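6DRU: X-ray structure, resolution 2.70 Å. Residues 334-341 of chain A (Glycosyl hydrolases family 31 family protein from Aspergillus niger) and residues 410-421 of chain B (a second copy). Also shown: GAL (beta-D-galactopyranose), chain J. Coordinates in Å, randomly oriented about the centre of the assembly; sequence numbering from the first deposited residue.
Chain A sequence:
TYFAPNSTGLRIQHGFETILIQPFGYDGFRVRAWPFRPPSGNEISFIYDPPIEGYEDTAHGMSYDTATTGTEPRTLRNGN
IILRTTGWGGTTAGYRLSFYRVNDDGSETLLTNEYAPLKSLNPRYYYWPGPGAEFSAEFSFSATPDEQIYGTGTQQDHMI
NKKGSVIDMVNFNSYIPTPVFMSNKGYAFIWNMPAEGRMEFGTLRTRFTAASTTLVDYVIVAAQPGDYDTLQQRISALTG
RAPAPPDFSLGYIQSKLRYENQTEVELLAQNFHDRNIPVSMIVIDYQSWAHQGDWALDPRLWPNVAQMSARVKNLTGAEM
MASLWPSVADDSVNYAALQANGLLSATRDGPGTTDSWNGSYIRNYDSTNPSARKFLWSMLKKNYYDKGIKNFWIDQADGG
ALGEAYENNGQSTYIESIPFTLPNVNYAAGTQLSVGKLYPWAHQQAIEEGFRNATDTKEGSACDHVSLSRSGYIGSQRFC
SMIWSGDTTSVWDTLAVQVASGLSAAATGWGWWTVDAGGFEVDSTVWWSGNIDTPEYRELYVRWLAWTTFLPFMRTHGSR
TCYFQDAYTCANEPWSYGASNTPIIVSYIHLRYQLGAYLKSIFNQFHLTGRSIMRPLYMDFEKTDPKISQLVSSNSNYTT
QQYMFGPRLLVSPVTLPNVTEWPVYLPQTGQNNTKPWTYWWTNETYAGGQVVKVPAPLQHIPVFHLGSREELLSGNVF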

# COMPACT_ATOMS: atom_id res chain seq x y z
N ASN A 334 -6.73 -18.62 30.18
CA ASN A 334 -6.42 -17.20 30.10
C ASN A 334 -6.84 -16.58 28.78
O ASN A 334 -6.64 -15.37 28.59
N TYR A 335 -7.43 -17.35 27.87
CA TYR A 335 -7.71 -16.84 26.53
C TYR A 335 -8.69 -15.67 26.57
O TYR A 335 -8.48 -14.66 25.88
N ALA A 336 -9.75 -15.78 27.37
CA ALA A 336 -10.74 -14.71 27.41
C ALA A 336 -10.15 -13.42 27.98
O ALA A 336 -10.38 -12.33 27.44
N ALA A 337 -9.37 -13.53 29.06
CA ALA A 337 -8.77 -12.34 29.66
C ALA A 337 -7.73 -11.72 28.74
O ALA A 337 -7.67 -10.49 28.61
N LEU A 338 -6.90 -12.55 28.11
CA LEU A 338 -5.89 -12.03 27.19
C LEU A 338 -6.54 -11.34 26.00
O LEU A 338 -6.03 -10.33 25.50
N GLN A 339 -7.66 -11.88 25.53
CA GLN A 339 -8.35 -11.29 24.39
C GLN A 339 -9.02 -9.97 24.77
O GLN A 339 -8.97 -9.00 24.01
N ALA A 340 -9.64 -9.92 25.95
CA ALA A 340 -10.44 -8.76 26.33
C ALA A 340 -9.56 -7.56 26.65
O ALA A 340 -9.92 -6.42 26.32
N ASN A 341 -8.42 -7.78 27.29
CA ASN A 341 -7.52 -6.70 27.68
C ASN A 341 -6.51 -6.34 26.59
O ASN A 341 -5.60 -5.56 26.85
N GLY B 410 -18.60 -18.05 15.91
CA GLY B 410 -18.74 -19.16 16.83
C GLY B 410 -18.20 -18.91 18.22
O GLY B 410 -18.48 -19.71 19.12
N GLN B 411 -17.45 -17.84 18.43
CA GLN B 411 -16.90 -17.52 19.74
C GLN B 411 -17.86 -16.59 20.48
O GLN B 411 -18.98 -16.33 20.02
N SER B 412 -17.44 -16.09 21.64
CA SER B 412 -18.30 -15.24 22.44
C SER B 412 -18.67 -13.97 21.68
O SER B 412 -17.95 -13.52 20.79
N THR B 413 -19.81 -13.39 22.05
CA THR B 413 -20.26 -12.16 21.40
C THR B 413 -19.33 -11.00 21.72
O THR B 413 -19.22 -10.06 20.92
N TYR B 414 -18.65 -11.04 22.87
CA TYR B 414 -17.66 -10.01 23.18
C TYR B 414 -16.49 -10.07 22.20
O TYR B 414 -16.07 -9.04 21.66
N ILE B 415 -15.96 -11.27 21.97
CA ILE B 415 -14.86 -11.42 21.01
C ILE B 415 -15.34 -11.08 19.61
O ILE B 415 -14.62 -10.42 18.84
N GLU B 416 -16.55 -11.52 19.25
CA GLU B 416 -17.10 -11.18 17.94
C GLU B 416 -17.23 -9.68 17.75
O GLU B 416 -17.11 -9.18 16.63
N SER B 417 -17.46 -8.94 18.84
CA SER B 417 -17.61 -7.49 18.75
C SER B 417 -16.28 -6.76 18.66
O SER B 417 -16.26 -5.58 18.28
N ILE B 418 -15.17 -7.42 18.99
CA ILE B 418 -13.86 -6.79 18.85
C ILE B 418 -13.59 -6.52 17.37
O ILE B 418 -13.72 -7.44 16.54
N PRO B 419 -13.24 -5.29 16.98
CA PRO B 419 -13.17 -4.93 15.55
C PRO B 419 -11.95 -5.50 14.83
O PRO B 419 -11.08 -4.77 14.37
N PHE B 420 -11.89 -6.83 14.74
CA PHE B 420 -10.92 -7.45 13.85
C PHE B 420 -11.33 -7.20 12.40
O PHE B 420 -12.50 -7.38 12.03
N THR B 421 -10.37 -6.76 11.59
CA THR B 421 -10.67 -6.36 10.22
C THR B 421 -11.13 -7.56 9.39
O THR B 421 -10.60 -8.66 9.52

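What does the loop before the chain B helix bring to the contact? Q411(B) points toward chain A with chi1 m and chi2 t, an extended reach that carries its amide to the ring edge of Y335(A). There NE2 of Q411(B) donates a hydrogen bond to OH of Y335(A) at 2.7 Å. On its other flank, the backbone O of Q411(B) accepts a weak bond from O6 of the galactose, 3.2 Å away.

How does the helix begin, and which side chains does it turn inward? S412(B), chi1 p, caps it: its OG accepts from N of I415(B) at 3.2 Å. Y414(B), chi1 t, points toward chain A, and its CE1 lies 3.6 Å from CB of A340(A). I415(B), m and t, fills the middle: its CD1 packs 3.6 Å from CE2 of Y335(A), and its CG1 lies 3.8 Å from CG of Q339(A).

What closes the contact beyond the helix? I418(B), again m and t, sets CD1 3.8 Å from CG of Q339(A), so two isoleucines pack against the same methylene. F420(B), chi1 m, presents its ring edge, with CZ 3.4 Å from OE1 of Q339(A). The other amide atom of that glutamine, NE2, donates weakly to OH of Y335(A) at 2.9 Å, linking the two inward-pointing chain A residues.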

# COMPACT_ATOMS: atom_id res chain seq x y z
CB ASN A 334 -4.91 -16.98 30.31
CG ASN A 334 -4.43 -17.50 31.65
OD1 ASN A 334 -5.11 -17.36 32.67
ND2 ASN A 334 -3.25 -18.10 31.66
CB TYR A 335 -8.27 -17.95 25.64
CG TYR A 335 -8.76 -17.44 24.30
CD1 TYR A 335 -7.88 -16.85 23.40
CD2 TYR A 335 -10.09 -17.53 23.94
CE1 TYR A 335 -8.32 -16.38 22.17
CE2 TYR A 335 -10.55 -17.06 22.72
CZ TYR A 335 -9.65 -16.49 21.84
OH TYR A 335 -10.10 -16.02 20.63
CB ALA A 336 -11.95 -15.15 28.23
CB ALA A 337 -8.16 -12.69 31.01
CB LEU A 338 -4.99 -13.17 26.71
CG LEU A 338 -4.02 -13.76 27.73
CD1 LEU A 338 -3.57 -15.14 27.30
CD2 LEU A 338 -2.83 -12.83 27.90
CB GLN A 339 -9.38 -12.27 23.84
CG GLN A 339 -9.94 -11.90 22.48
CD GLN A 339 -8.95 -12.15 21.37
OE1 GLN A 339 -8.31 -11.23 20.86
NE2 GLN A 339 -8.82 -13.42 20.98
CB ALA A 340 -11.33 -9.10 27.52
CB ASN A 341 -6.79 -7.07 28.97
CG ASN A 341 -7.73 -7.12 30.16
OD1 ASN A 341 -7.96 -6.11 30.82
ND2 ASN A 341 -8.27 -8.30 30.44
CB GLN B 411 -15.51 -16.90 19.59
CG GLN B 411 -14.50 -17.83 18.95
CD GLN B 411 -13.10 -17.24 18.92
OE1 GLN B 411 -12.50 -17.09 17.85
NE2 GLN B 411 -12.58 -16.90 20.09
CB SER B 412 -17.60 -14.87 23.76
OG SER B 412 -16.52 -13.99 23.53
CB THR B 413 -21.68 -11.83 21.82
OG1 THR B 413 -21.70 -11.45 23.21
CG2 THR B 413 -22.59 -13.03 21.62
CB TYR B 414 -17.17 -10.17 24.62
CG TYR B 414 -16.21 -9.09 25.07
CD1 TYR B 414 -14.85 -9.19 24.83
CD2 TYR B 414 -16.68 -7.96 25.74
CE1 TYR B 414 -13.97 -8.20 25.24
CE2 TYR B 414 -15.81 -6.97 26.16
CZ TYR B 414 -14.46 -7.09 25.90
OH TYR B 414 -13.59 -6.11 26.32
CB ILE B 415 -14.28 -12.85 21.09
CG1 ILE B 415 -13.57 -13.06 22.42
CG2 ILE B 415 -13.34 -13.11 19.92
CD1 ILE B 415 -13.10 -14.48 22.64
CB GLU B 416 -18.46 -11.85 17.76
CG GLU B 416 -18.40 -13.36 17.55
CD GLU B 416 -19.77 -14.01 17.61
OE1 GLU B 416 -20.70 -13.38 18.16
OE2 GLU B 416 -19.92 -15.15 17.12
CB SER B 417 -18.39 -6.97 19.96
OG SER B 417 -17.66 -7.17 21.16
CB ILE B 418 -12.76 -7.67 19.46
CG1 ILE B 418 -13.08 -7.97 20.92
CG2 ILE B 418 -11.40 -7.01 19.34
CD1 ILE B 418 -12.14 -8.96 21.57
CB PRO B 419 -13.16 -3.40 15.61
CG PRO B 419 -12.49 -3.09 16.90
CD PRO B 419 -12.95 -4.15 17.86
CB PHE B 420 -10.82 -8.95 14.12
CG PHE B 420 -10.06 -9.30 15.37
CD1 PHE B 420 -8.68 -9.33 15.36
CD2 PHE B 420 -10.73 -9.59 16.55
CE1 PHE B 420 -7.97 -9.65 16.51
CE2 PHE B 420 -10.02 -9.91 17.70
CZ PHE B 420 -8.64 -9.94 17.68
CB THR B 421 -9.44 -5.73 9.57
OG1 THR B 421 -8.85 -4.79 10.48
CG2 THR B 421 -9.82 -5.00 8.29
C1 GAL J . -24.24 -17.08 22.63
C2 GAL J . -24.11 -18.05 23.78
C3 GAL J . -22.84 -18.41 24.20
C4 GAL J . -21.98 -18.72 22.99
C5 GAL J . -22.18 -17.74 21.85
C6 GAL J . -21.45 -18.25 20.62
O2 GAL J . -24.93 -17.64 24.86
O3 GAL J . -22.94 -19.39 25.20
O4 GAL J . -22.25 -20.03 22.53
O5 GAL J . -23.55 -17.61 21.53
O6 GAL J . -21.88 -17.53 19.48